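PDB 3HRA: ankyrin repeat family protein from Enterococcus faecalis, which is of unknown function but, as an ankyrin repeat protein, probably binds partner proteins through its stacked helix pairs and loops. Local coordinates for residues N108-A113 with D120-L125; E131-Q136 with N167-S172; L156-V161 with T191-I196. All blocks are in the same frame, centred on the assembly; numbering follows the deposited sequence.

The three contacts follow the ankyrin stack toward its C-terminal end. Interaction 1 joins helix 110-115 to helix 119-128, which come one after the other in the chain. Interaction 2 joins two loops, one after helix 119-128 and one after helix 155-166. Interaction 3 joins helix 155-166 to helix 191-198. Interactions 1 and 2 have centres about 12 Å apart and touch through Asn108 and Glu131. Interaction 3 is about 17 Å from interaction 1 and 16 Å from interaction 2, centre to centre. Interaction 1 closes before the others open, while the segments of 2 and 3 alternate. The stack is thus joined through both its loops and its helices.

Interaction 1 of 3, residues N108-A113 with D120-L125; sequences NALIPA and DNVKLL
Leu125 pushes one methyl, CD1, against the backbone and side chains of Ala109, Leu110 and Ala113. The closest point is Leu110 CA, 3.7 Å from Leu125 CD1. Leu125 CD1 also lies 4.1 Å from Ala109 CB. With CG anti to its carbonyl carbon (chi1 -65°), Leu125 has its branch point turned toward segment 108-113. Leu110 takes the other course, with CG anti to the backbone N (chi1 -178°). It meets Val122 at about a right angle, and Leu110 CD1 rests 3.9 Å from Val122 CG1. The two helices, joined by a short connection, form the helix-turn-helix hairpin of the ankyrin fold, and this contact is its buried seam. Val122 uses both branches here. CG1 takes Leu110, and Val122 CG2 takes Ala113 CB at 4.1 Å. The small Ala113 also sits 4.0 Å, CB to CB, from Asn121. The amide of Asn121 turns to other partners, Gly80 O and Thr85 OG1, so its polar end is satisfied beside the apolar seam. Ahead of the turn that leads into the helix, Asn108 OD1 accepts a nearly straight capping bond from Ile111 N, 2.9 Å long at 174°. Tyr76 of helix 75-81 packs on both Ala109 and Leu125.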
ATOM      1  N   ASN A 108       7.697   0.892  -0.890  1.00  5.61           N
ATOM      2  CA  ASN A 108       6.709   1.770  -0.257  1.00  4.71           C
ATOM      3  C   ASN A 108       5.281   1.257  -0.492  1.00  6.16           C
ATOM      4  O   ASN A 108       5.085   0.073  -0.768  1.00  9.48           O
ATOM      5  CB  ASN A 108       6.862   3.188  -0.818  1.00  6.12           C
ATOM      6  CG  ASN A 108       6.730   3.240  -2.330  1.00  7.41           C
ATOM      7  OD1 ASN A 108       6.434   2.231  -2.985  1.00  7.20           O
ATOM      8  ND2 ASN A 108       6.968   4.420  -2.900  1.00 10.06           N
ATOM      9  N   ALA A 109       4.281   2.131  -0.385  1.00  5.00           N
ATOM     10  CA  ALA A 109       2.913   1.704  -0.691  1.00  8.02           C
ATOM     11  C   ALA A 109       2.596   1.652  -2.189  1.00 12.42           C
ATOM     12  O   ALA A 109       1.770   0.844  -2.624  1.00  9.87           O
ATOM     13  CB  ALA A 109       1.882   2.565   0.058  1.00  8.02           C
ATOM     14  N   LEU A 110       3.272   2.491  -2.972  1.00  7.14           N
ATOM     15  CA  LEU A 110       2.959   2.685  -4.395  1.00  6.04           C
ATOM     16  C   LEU A 110       3.498   1.571  -5.313  1.00  5.71           C
ATOM     17  O   LEU A 110       2.824   1.135  -6.235  1.00  6.49           O
ATOM     18  CB  LEU A 110       3.493   4.052  -4.838  1.00  6.14           C
ATOM     19  CG  LEU A 110       3.267   4.535  -6.273  1.00  9.66           C
ATOM     20  CD1 LEU A 110       1.814   4.448  -6.665  1.00 10.44           C
ATOM     21  CD2 LEU A 110       3.771   5.974  -6.435  1.00 13.93           C
ATOM     22  N   ILE A 111       4.721   1.113  -5.058  1.00  8.31           N
ATOM     23  CA  ILE A 111       5.294   0.042  -5.867  1.00  7.87           C
ATOM     24  C   ILE A 111       4.405  -1.210  -5.934  1.00  6.84           C
ATOM     25  O   ILE A 111       4.061  -1.651  -7.021  1.00 10.04           O
ATOM     26  CB  ILE A 111       6.735  -0.301  -5.443  1.00  6.23           C
ATOM     27  CG1 ILE A 111       7.657   0.897  -5.737  1.00  5.83           C
ATOM     28  CG2 ILE A 111       7.214  -1.532  -6.192  1.00  9.43           C
ATOM     29  CD1 ILE A 111       9.100   0.744  -5.197  1.00  7.42           C
ATOM     30  N   PRO A 112       4.022  -1.776  -4.770  1.00  6.32           N
ATOM     31  CA  PRO A 112       3.161  -2.968  -4.795  1.00  5.59           C
ATOM     32  C   PRO A 112       1.744  -2.658  -5.286  1.00  7.70           C
ATOM     33  O   PRO A 112       1.126  -3.511  -5.909  1.00  8.05           O
ATOM     34  CB  PRO A 112       3.121  -3.438  -3.331  1.00  9.83           C
ATOM     35  CG  PRO A 112       3.808  -2.399  -2.524  1.00  7.01           C
ATOM     36  CD  PRO A 112       4.413  -1.364  -3.407  1.00  6.00           C
ATOM     37  N   ALA A 113       1.218  -1.462  -5.017  1.00  6.28           N
ATOM     38  CA  ALA A 113      -0.096  -1.105  -5.559  1.00  6.04           C
ATOM     39  C   ALA A 113      -0.086  -1.224  -7.082  1.00  7.50           C
ATOM     40  O   ALA A 113      -1.018  -1.754  -7.679  1.00  8.85           O
ATOM     41  CB  ALA A 113      -0.499   0.303  -5.138  1.00  3.84           C
ATOM     42  N   ASP A 120      -6.764   2.196  -8.680  1.00 12.45           N
ATOM     43  CA  ASP A 120      -7.388   3.219  -7.852  1.00 11.52           C
ATOM     44  C   ASP A 120      -6.471   3.631  -6.698  1.00  8.64           C
ATOM     45  O   ASP A 120      -6.375   4.813  -6.372  1.00 11.68           O
ATOM     46  CB  ASP A 120      -8.756   2.757  -7.345  1.00 10.15           C
ATOM     47  CG  ASP A 120      -9.796   2.697  -8.457  1.00 21.61           C
ATOM     48  OD1 ASP A 120      -9.791   3.608  -9.326  1.00 28.47           O
ATOM     49  OD2 ASP A 120     -10.607   1.738  -8.466  1.00 32.32           O
ATOM     50  N   ASN A 121      -5.755   2.671  -6.117  1.00  7.96           N
ATOM     51  CA  ASN A 121      -4.748   3.005  -5.105  1.00  7.06           C
ATOM     52  C   ASN A 121      -3.595   3.843  -5.654  1.00  7.56           C
ATOM     53  O   ASN A 121      -3.135   4.791  -5.003  1.00  7.17           O
ATOM     54  CB  ASN A 121      -4.199   1.742  -4.418  1.00  4.68           C
ATOM     55  CG  ASN A 121      -5.058   1.306  -3.245  1.00  8.30           C
ATOM     56  OD1 ASN A 121      -6.206   1.704  -3.138  1.00 11.88           O
ATOM     57  ND2 ASN A 121      -4.495   0.495  -2.359  1.00  9.66           N
ATOM     58  N   VAL A 122      -3.133   3.496  -6.851  1.00  9.37           N
ATOM     59  CA  VAL A 122      -2.091   4.278  -7.506  1.00  7.87           C
ATOM     60  C   VAL A 122      -2.511   5.741  -7.661  1.00  7.43           C
ATOM     61  O   VAL A 122      -1.743   6.650  -7.345  1.00 11.67           O
ATOM     62  CB  VAL A 122      -1.728   3.681  -8.871  1.00 10.42           C
ATOM     63  CG1 VAL A 122      -0.727   4.577  -9.580  1.00 11.93           C
ATOM     64  CG2 VAL A 122      -1.191   2.257  -8.680  1.00 10.31           C
ATOM     65  N   LYS A 123      -3.730   5.953  -8.143  1.00 10.92           N
ATOM     66  CA  LYS A 123      -4.255   7.301  -8.371  1.00 10.58           C
ATOM     67  C   LYS A 123      -4.287   8.068  -7.080  1.00 11.03           C
ATOM     68  O   LYS A 123      -3.853   9.219  -7.017  1.00 17.16           O
ATOM     69  CB  LYS A 123      -5.668   7.242  -8.942  1.00 16.20           C
ATOM     70  CG  LYS A 123      -5.757   6.719 -10.350  1.00 22.83           C
ATOM     71  CD  LYS A 123      -7.218   6.522 -10.771  1.00 23.25           C
ATOM     72  CE  LYS A 123      -7.307   5.856 -12.154  1.00 26.97           C
ATOM     73  NZ  LYS A 123      -8.570   5.067 -12.350  1.00 34.39           N
ATOM     74  N   LEU A 124      -4.804   7.413  -6.043  1.00 12.68           N
ATOM     75  CA  LEU A 124      -4.890   8.001  -4.718  1.00 11.53           C
ATOM     76  C   LEU A 124      -3.513   8.447  -4.213  1.00 11.64           C
ATOM     77  O   LEU A 124      -3.343   9.579  -3.738  1.00 16.86           O
ATOM     78  CB  LEU A 124      -5.476   6.964  -3.764  1.00 16.35           C
ATOM     79  CG  LEU A 124      -6.683   7.304  -2.909  1.00 18.87           C
ATOM     80  CD1 LEU A 124      -7.724   8.050  -3.706  1.00 24.78           C
ATOM     81  CD2 LEU A 124      -7.248   5.998  -2.339  1.00 17.52           C
ATOM     82  N   LEU A 125      -2.525   7.559  -4.320  1.00  8.20           N
ATOM     83  CA  LEU A 125      -1.191   7.866  -3.827  1.00  9.51           C
ATOM     84  C   LEU A 125      -0.526   8.970  -4.659  1.00  8.54           C
ATOM     85  O   LEU A 125       0.164   9.835  -4.108  1.00 16.55           O
ATOM     86  CB  LEU A 125      -0.325   6.609  -3.782  1.00 10.29           C
ATOM     87  CG  LEU A 125      -0.802   5.545  -2.779  1.00  7.07           C
ATOM     88  CD1 LEU A 125      -0.191   4.197  -3.131  1.00  9.73           C
ATOM     89  CD2 LEU A 125      -0.465   5.934  -1.335  1.00  9.47           C
TER

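Interaction 2 of 3, residues E131-Q136 with N167-S172; sequences EDIDFQ and NGADQS
The carboxylates of Asp134 and Asp170 meet with their planes 71° apart. Asp170 CB lies over one face of the Asp134 group, toward its oxygen end and 3.4 Å from Asp134 OD1. Ile133 CG2 lies under the other face, 3.9 Å from Asp134 CG. Asp170 N donates to Asp134 OD1 on the syn side, a little out of plane, at 2.9 Å and a nearly straight 170°. Asp134 CG stands anti to its carbonyl carbon (chi1 -66°), which places it toward Asp170, with Asp134 CG 3.7 Å from Asp170 CB.

Three waters donate to the Asp134 carboxylate. Water 1 donates to Asp134 OD1 and to Asp170 O. Water 2 joins Asp134 OD2 to Gly168 O. Water 3 sits on the same side as Asp170 CB and links Asp134 OD2 to Asp170 OD2. Next to this polar patch is an apolar one. Ile133 CD1 packs 3.8 Å from Ala169 CB and 3.9 Å from Asn167 CB, with Leu126 and Leu164 close by.

Both loops are shaped by local bonds. A type I turn runs from Asp132 to Phe135, and Asp132 OD1 makes an Asx turn to Asp134 N. Gly168, with positive phi, is the C-prime residue of the Schellman motif that ends helix 155-166. Asp170 OD1 closes a second Asx turn with Ser172 N and also accepts from Ser172 OG at 2.7 Å. These are loops that lead from one helix pair of the ankyrin stack to the next.

Asp134 OD2 and Asp170 OD2 are 4.7 Å apart. The backbone N-H and the waters would probably stabilise the charge of Asp134, and water 3 would ease the repulsion between the two acids.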
ATOM      1  N   GLU A 131       4.244  10.016  -1.691  1.00 11.09           N
ATOM      2  CA  GLU A 131       5.112   8.955  -2.203  1.00  9.28           C
ATOM      3  C   GLU A 131       5.924   9.456  -3.408  1.00 11.91           C
ATOM      4  O   GLU A 131       5.396  10.128  -4.280  1.00 13.73           O
ATOM      5  CB  GLU A 131       4.269   7.748  -2.629  1.00 11.86           C
ATOM      6  CG  GLU A 131       3.364   7.176  -1.525  1.00 16.57           C
ATOM      7  CD  GLU A 131       4.126   6.321  -0.542  1.00 20.13           C
ATOM      8  OE1 GLU A 131       5.313   6.054  -0.815  1.00 30.53           O
ATOM      9  OE2 GLU A 131       3.551   5.926   0.506  1.00 19.88           O
ATOM     10  N   ASP A 132       7.216   9.139  -3.434  1.00  9.72           N
ATOM     11  CA  ASP A 132       8.086   9.474  -4.555  1.00  9.51           C
ATOM     12  C   ASP A 132       7.806   8.479  -5.684  1.00  6.79           C
ATOM     13  O   ASP A 132       7.968   7.276  -5.510  1.00  7.66           O
ATOM     14  CB  ASP A 132       9.536   9.367  -4.076  1.00 13.51           C
ATOM     15  CG  ASP A 132      10.559   9.598  -5.176  1.00 16.64           C
ATOM     16  OD1 ASP A 132      10.181   9.896  -6.334  1.00 17.33           O
ATOM     17  OD2 ASP A 132      11.767   9.462  -4.857  1.00 24.58           O
ATOM     18  N   ILE A 133       7.353   8.972  -6.832  1.00  7.03           N
ATOM     19  CA  ILE A 133       7.005   8.090  -7.941  1.00  6.09           C
ATOM     20  C   ILE A 133       8.225   7.304  -8.432  1.00  6.84           C
ATOM     21  O   ILE A 133       8.096   6.242  -9.053  1.00  7.77           O
ATOM     22  CB  ILE A 133       6.348   8.905  -9.086  1.00  7.25           C
ATOM     23  CG1 ILE A 133       5.672   8.005 -10.120  1.00  5.91           C
ATOM     24  CG2 ILE A 133       7.360   9.850  -9.750  1.00  7.08           C
ATOM     25  CD1 ILE A 133       4.731   8.795 -11.025  1.00  9.79           C
ATOM     26  N   ASP A 134       9.412   7.813  -8.132  1.00  7.40           N
ATOM     27  CA  ASP A 134      10.651   7.197  -8.601  1.00  5.21           C
ATOM     28  C   ASP A 134      11.359   6.371  -7.517  1.00  8.78           C
ATOM     29  O   ASP A 134      12.526   5.989  -7.660  1.00 10.19           O
ATOM     30  CB  ASP A 134      11.604   8.263  -9.150  1.00  8.49           C
ATOM     31  CG  ASP A 134      11.075   8.940 -10.412  1.00 13.57           C
ATOM     32  OD1 ASP A 134      10.326   8.296 -11.191  1.00  8.72           O
ATOM     33  OD2 ASP A 134      11.419  10.136 -10.633  1.00 16.18           O
ATOM     34  N   PHE A 135      10.643   6.082  -6.438  1.00  5.82           N
ATOM     35  CA  PHE A 135      11.234   5.325  -5.346  1.00  5.80           C
ATOM     36  C   PHE A 135      11.600   3.935  -5.848  1.00  7.46           C
ATOM     37  O   PHE A 135      10.949   3.402  -6.746  1.00  8.11           O
ATOM     38  CB  PHE A 135      10.239   5.212  -4.189  1.00  5.92           C
ATOM     39  CG  PHE A 135      10.848   4.657  -2.927  1.00  4.81           C
ATOM     40  CD1 PHE A 135      11.683   5.444  -2.153  1.00  9.72           C
ATOM     41  CD2 PHE A 135      10.597   3.347  -2.528  1.00  6.59           C
ATOM     42  CE1 PHE A 135      12.260   4.934  -0.978  1.00 10.64           C
ATOM     43  CE2 PHE A 135      11.158   2.835  -1.359  1.00  7.23           C
ATOM     44  CZ  PHE A 135      11.988   3.635  -0.585  1.00  8.13           C
ATOM     45  N   GLN A 136      12.665   3.361  -5.301  1.00  6.59           N
ATOM     46  CA  GLN A 136      13.083   2.013  -5.675  1.00  4.75           C
ATOM     47  C   GLN A 136      13.120   1.089  -4.479  1.00  4.29           C
ATOM     48  O   GLN A 136      13.515   1.491  -3.371  1.00  8.71           O
ATOM     49  CB  GLN A 136      14.477   2.042  -6.302  1.00  6.43           C
ATOM     50  CG  GLN A 136      14.524   2.628  -7.713  1.00  6.95           C
ATOM     51  CD  GLN A 136      15.948   2.766  -8.215  1.00  9.97           C
ATOM     52  OE1 GLN A 136      16.446   1.930  -8.979  1.00 13.52           O
ATOM     53  NE2 GLN A 136      16.615   3.822  -7.781  1.00  8.42           N
ATOM     54  N   ASN A 167       2.107  11.127 -14.837  1.00  9.37           N
ATOM     55  CA  ASN A 167       2.429  11.767 -13.580  1.00  8.45           C
ATOM     56  C   ASN A 167       3.931  11.957 -13.406  1.00 10.96           C
ATOM     57  O   ASN A 167       4.414  12.215 -12.296  1.00 17.78           O
ATOM     58  CB  ASN A 167       1.837  10.992 -12.399  1.00  8.43           C
ATOM     59  CG  ASN A 167       0.362  11.295 -12.192  1.00 15.47           C
ATOM     60  OD1 ASN A 167       0.010  12.160 -11.393  1.00 19.21           O
ATOM     61  ND2 ASN A 167      -0.510  10.598 -12.929  1.00 13.73           N
ATOM     62  N   GLY A 168       4.660  11.843 -14.514  1.00 12.40           N
ATOM     63  CA  GLY A 168       6.067  12.188 -14.537  1.00 14.02           C
ATOM     64  C   GLY A 168       7.034  11.114 -14.073  1.00 12.95           C
ATOM     65  O   GLY A 168       8.170  11.431 -13.713  1.00 13.11           O
ATOM     66  N   ALA A 169       6.612   9.849 -14.080  1.00  7.79           N
ATOM     67  CA  ALA A 169       7.546   8.753 -13.745  1.00  9.32           C
ATOM     68  C   ALA A 169       8.783   8.812 -14.628  1.00  7.90           C
ATOM     69  O   ALA A 169       8.684   9.039 -15.836  1.00 11.18           O
ATOM     70  CB  ALA A 169       6.864   7.389 -13.892  1.00  8.04           C
ATOM     71  N   ASP A 170       9.949   8.599 -14.027  1.00  8.92           N
ATOM     72  CA  ASP A 170      11.206   8.571 -14.784  1.00 11.31           C
ATOM     73  C   ASP A 170      11.411   7.166 -15.335  1.00  7.54           C
ATOM     74  O   ASP A 170      11.695   6.231 -14.588  1.00  9.40           O
ATOM     75  CB  ASP A 170      12.369   8.976 -13.875  1.00 11.67           C
ATOM     76  CG  ASP A 170      13.709   9.044 -14.604  1.00 14.89           C
ATOM     77  OD1 ASP A 170      13.774   8.749 -15.817  1.00 13.99           O
ATOM     78  OD2 ASP A 170      14.711   9.388 -13.949  1.00 17.15           O
ATOM     79  N   GLN A 171      11.265   7.007 -16.642  1.00  8.31           N
ATOM     80  CA  GLN A 171      11.404   5.681 -17.233  1.00  6.38           C
ATOM     81  C   GLN A 171      12.851   5.271 -17.534  1.00  8.00           C
ATOM     82  O   GLN A 171      13.105   4.131 -17.940  1.00 10.66           O
ATOM     83  CB  GLN A 171      10.550   5.547 -18.499  1.00  9.73           C
ATOM     84  CG  GLN A 171      11.096   6.286 -19.713  1.00 10.49           C
ATOM     85  CD  GLN A 171      10.428   5.842 -21.001  1.00  9.61           C
ATOM     86  OE1 GLN A 171      10.411   4.650 -21.330  1.00 13.46           O
ATOM     87  NE2 GLN A 171       9.896   6.802 -21.753  1.00  9.90           N
ATOM     88  N   SER A 172      13.792   6.185 -17.312  1.00  6.45           N
ATOM     89  CA  SER A 172      15.201   5.904 -17.584  1.00  6.63           C
ATOM     90  C   SER A 172      15.875   5.162 -16.425  1.00 12.14           C
ATOM     91  O   SER A 172      17.001   4.661 -16.559  1.00 13.26           O
ATOM     92  CB  SER A 172      15.948   7.205 -17.938  1.00 15.01           C
ATOM     93  OG  SER A 172      16.193   8.000 -16.788  1.00 19.82           O
TER
HETATM   94  O   HOH W   1       9.973   5.767 -12.166  1.00 13.53           O
HETATM   95  O   HOH W   2      10.185  11.834 -12.022  1.00 16.81           O
HETATM   96  O   HOH W   3      14.310  10.643 -11.187  1.00 35.72           O

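Interaction 3 of 3, residues L156-V161 with T191-I196; sequences LYQDIV and TEISKI
Gln158 presents the flat face of its side-chain amide to Glu192. Glu192 CB sits almost straight above the carbon at the centre of the amide, 3.4 Å from Gln158 CD. The amide plane and the Glu192 carboxylate plane are 36° apart, so the groups are not stacked flat. Glu192 bends at its second torsion and carries its carboxylate away, where Glu192 OE1 forms a salt bridge with Lys195 NZ, one turn on in the same helix; the hydrogen bond within it is weak. Gln158 has CG anti to its carbonyl carbon (chi1 -68°) and runs extended from there. Its aliphatic part lies over Ile193, with Gln158 CG 3.8 Å from Ile193 CG1.

Segments 156-161 and 191-196 run almost parallel, their axes 12° apart and 9.7 Å at closest approach. Side-by-side stacking of helices from successive helix pairs is characteristic of the ankyrin fold, and the contact lies toward the C-terminal end of the stack.

Deeper in, Val161 points at the other helix and divides its methyls between two isoleucines. Val161 CG1 meets Ile196 CG2 at 4.0 Å, the two side chains crossing obliquely. Val161 CG2 faces Ile193 CD1 at 4.2 Å. The other branch of Ile196 reaches the backbone of helix 155-166: Ile196 CD1 lies 3.8 Å from Gln158 O and 4.0 Å from Gln158 CB. Val148 of helix 143-149 touches both Val161 and Ile193. Tyr157 adds little to this contact, and its hydroxyl turns away to bond with Glu115 O.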
ATOM      1  N   LEU A 156      -4.937  -3.630 -18.171  1.00 13.15           N
ATOM      2  CA  LEU A 156      -4.867  -3.044 -16.837  1.00  9.88           C
ATOM      3  C   LEU A 156      -3.481  -2.449 -16.626  1.00  9.35           C
ATOM      4  O   LEU A 156      -3.337  -1.326 -16.159  1.00 10.49           O
ATOM      5  CB  LEU A 156      -5.169  -4.103 -15.773  1.00 12.94           C
ATOM      6  CG  LEU A 156      -5.037  -3.707 -14.302  1.00 10.91           C
ATOM      7  CD1 LEU A 156      -5.953  -2.535 -13.968  1.00 16.25           C
ATOM      8  CD2 LEU A 156      -5.322  -4.916 -13.418  1.00 16.42           C
ATOM      9  N   TYR A 157      -2.466  -3.200 -17.017  1.00  9.12           N
ATOM     10  CA  TYR A 157      -1.086  -2.747 -16.824  1.00  6.46           C
ATOM     11  C   TYR A 157      -0.698  -1.665 -17.811  1.00  8.97           C
ATOM     12  O   TYR A 157       0.057  -0.757 -17.466  1.00 10.02           O
ATOM     13  CB  TYR A 157      -0.107  -3.926 -16.742  1.00  7.75           C
ATOM     14  CG  TYR A 157      -0.358  -4.679 -15.458  1.00  9.33           C
ATOM     15  CD1 TYR A 157       0.138  -4.202 -14.244  1.00  6.02           C
ATOM     16  CD2 TYR A 157      -1.165  -5.808 -15.432  1.00 12.04           C
ATOM     17  CE1 TYR A 157      -0.144  -4.863 -13.045  1.00  8.92           C
ATOM     18  CE2 TYR A 157      -1.439  -6.470 -14.244  1.00 10.13           C
ATOM     19  CZ  TYR A 157      -0.925  -6.000 -13.058  1.00 10.75           C
ATOM     20  OH  TYR A 157      -1.209  -6.650 -11.869  1.00 10.82           O
ATOM     21  N   GLN A 158      -1.277  -1.716 -19.010  1.00  9.85           N
ATOM     22  CA  GLN A 158      -1.119  -0.626 -19.970  1.00 11.52           C
ATOM     23  C   GLN A 158      -1.662   0.646 -19.329  1.00  9.65           C
ATOM     24  O   GLN A 158      -1.030   1.694 -19.384  1.00  9.69           O
ATOM     25  CB  GLN A 158      -1.823  -0.937 -21.305  1.00  7.73           C
ATOM     26  CG  GLN A 158      -1.175  -2.079 -22.080  1.00 11.58           C
ATOM     27  CD  GLN A 158      -2.094  -2.688 -23.127  1.00 11.17           C
ATOM     28  OE1 GLN A 158      -2.018  -3.888 -23.428  1.00 15.13           O
ATOM     29  NE2 GLN A 158      -2.965  -1.867 -23.690  1.00  8.61           N
ATOM     30  N   ASP A 159      -2.823   0.554 -18.691  1.00  8.81           N
ATOM     31  CA  ASP A 159      -3.423   1.730 -18.055  1.00  9.85           C
ATOM     32  C   ASP A 159      -2.578   2.253 -16.873  1.00  8.78           C
ATOM     33  O   ASP A 159      -2.470   3.465 -16.664  1.00 10.70           O
ATOM     34  CB  ASP A 159      -4.852   1.421 -17.583  1.00  7.26           C
ATOM     35  CG  ASP A 159      -5.871   1.344 -18.745  1.00 21.10           C
ATOM     36  OD1 ASP A 159      -5.559   1.761 -19.883  1.00 22.32           O
ATOM     37  OD2 ASP A 159      -7.000   0.867 -18.504  1.00 25.23           O
ATOM     38  N   ILE A 160      -1.995   1.340 -16.105  1.00  4.07           N
ATOM     39  CA  ILE A 160      -1.155   1.735 -14.973  1.00  7.98           C
ATOM     40  C   ILE A 160       0.119   2.402 -15.479  1.00  7.91           C
ATOM     41  O   ILE A 160       0.532   3.438 -14.950  1.00  6.60           O
ATOM     42  CB  ILE A 160      -0.853   0.555 -14.033  1.00  8.30           C
ATOM     43  CG1 ILE A 160      -2.109   0.180 -13.237  1.00 12.31           C
ATOM     44  CG2 ILE A 160       0.296   0.893 -13.073  1.00  5.58           C
ATOM     45  CD1 ILE A 160      -2.059  -1.193 -12.588  1.00 10.48           C
ATOM     46  N   VAL A 161       0.707   1.848 -16.535  1.00  4.91           N
ATOM     47  CA  VAL A 161       1.868   2.488 -17.162  1.00  7.22           C
ATOM     48  C   VAL A 161       1.556   3.925 -17.640  1.00  6.19           C
ATOM     49  O   VAL A 161       2.328   4.848 -17.403  1.00  7.63           O
ATOM     50  CB  VAL A 161       2.433   1.626 -18.318  1.00  6.99           C
ATOM     51  CG1 VAL A 161       3.470   2.413 -19.127  1.00  6.83           C
ATOM     52  CG2 VAL A 161       3.032   0.354 -17.755  1.00  9.46           C
ATOM     53  N   THR A 191       3.948  -5.125 -26.784  1.00 10.93           N
ATOM     54  CA  THR A 191       3.867  -4.103 -27.804  1.00  7.51           C
ATOM     55  C   THR A 191       3.155  -2.826 -27.388  1.00 10.57           C
ATOM     56  O   THR A 191       3.642  -1.739 -27.664  1.00 11.99           O
ATOM     57  CB  THR A 191       3.186  -4.642 -29.089  1.00 12.57           C
ATOM     58  OG1 THR A 191       3.770  -5.899 -29.443  1.00 17.79           O
ATOM     59  CG2 THR A 191       3.381  -3.666 -30.216  1.00 20.01           C
ATOM     60  N   GLU A 192       1.992  -2.944 -26.757  1.00 11.53           N
ATOM     61  CA  GLU A 192       1.230  -1.753 -26.389  1.00 13.55           C
ATOM     62  C   GLU A 192       1.951  -0.919 -25.334  1.00 10.80           C
ATOM     63  O   GLU A 192       1.943   0.304 -25.403  1.00 12.34           O
ATOM     64  CB  GLU A 192      -0.175  -2.111 -25.910  1.00 10.04           C
ATOM     65  CG  GLU A 192      -1.061  -2.782 -26.966  1.00 12.90           C
ATOM     66  CD  GLU A 192      -1.358  -1.870 -28.163  1.00 23.61           C
ATOM     67  OE1 GLU A 192      -1.412  -0.630 -27.992  1.00 28.14           O
ATOM     68  OE2 GLU A 192      -1.544  -2.399 -29.280  1.00 39.10           O
ATOM     69  N   ILE A 193       2.573  -1.581 -24.361  1.00  8.21           N
ATOM     70  CA  ILE A 193       3.401  -0.875 -23.393  1.00 10.53           C
ATOM     71  C   ILE A 193       4.595  -0.190 -24.055  1.00 10.97           C
ATOM     72  O   ILE A 193       4.897   0.969 -23.751  1.00  7.90           O
ATOM     73  CB  ILE A 193       3.822  -1.795 -22.215  1.00  6.01           C
ATOM     74  CG1 ILE A 193       2.585  -2.100 -21.372  1.00  9.41           C
ATOM     75  CG2 ILE A 193       4.899  -1.140 -21.364  1.00  5.87           C
ATOM     76  CD1 ILE A 193       2.817  -3.075 -20.220  1.00 11.66           C
ATOM     77  N   SER A 194       5.273  -0.893 -24.967  1.00  8.21           N
ATOM     78  CA  SER A 194       6.428  -0.301 -25.655  1.00  7.67           C
ATOM     79  C   SER A 194       6.053   0.989 -26.385  1.00 10.84           C
ATOM     80  O   SER A 194       6.783   1.978 -26.355  1.00  9.36           O
ATOM     81  CB  SER A 194       7.041  -1.290 -26.651  1.00  9.99           C
ATOM     82  OG  SER A 194       7.627  -2.393 -25.976  1.00 10.35           O
ATOM     83  N   LYS A 195       4.908   0.960 -27.050  1.00  8.37           N
ATOM     84  CA  LYS A 195       4.414   2.103 -27.797  1.00 10.45           C
ATOM     85  C   LYS A 195       4.133   3.276 -26.848  1.00  8.03           C
ATOM     86  O   LYS A 195       4.507   4.420 -27.133  1.00 12.21           O
ATOM     87  CB  LYS A 195       3.149   1.706 -28.558  1.00 11.62           C
ATOM     88  CG  LYS A 195       2.575   2.805 -29.413  1.00 17.16           C
ATOM     89  CD  LYS A 195       1.427   2.294 -30.276  1.00 18.34           C
ATOM     90  CE  LYS A 195       0.254   1.864 -29.422  1.00 23.66           C
ATOM     91  NZ  LYS A 195      -0.936   1.536 -30.258  1.00 34.56           N
ATOM     92  N   ILE A 196       3.477   2.990 -25.730  1.00  8.98           N
ATOM     93  CA  ILE A 196       3.197   4.005 -24.715  1.00  6.75           C
ATOM     94  C   ILE A 196       4.511   4.618 -24.236  1.00  9.94           C
ATOM     95  O   ILE A 196       4.668   5.840 -24.205  1.00 10.51           O
ATOM     96  CB  ILE A 196       2.429   3.398 -23.522  1.00  9.30           C
ATOM     97  CG1 ILE A 196       1.046   2.898 -23.953  1.00 10.86           C
ATOM     98  CG2 ILE A 196       2.299   4.406 -22.389  1.00 12.72           C
ATOM     99  CD1 ILE A 196       0.351   2.083 -22.873  1.00 13.37           C
TER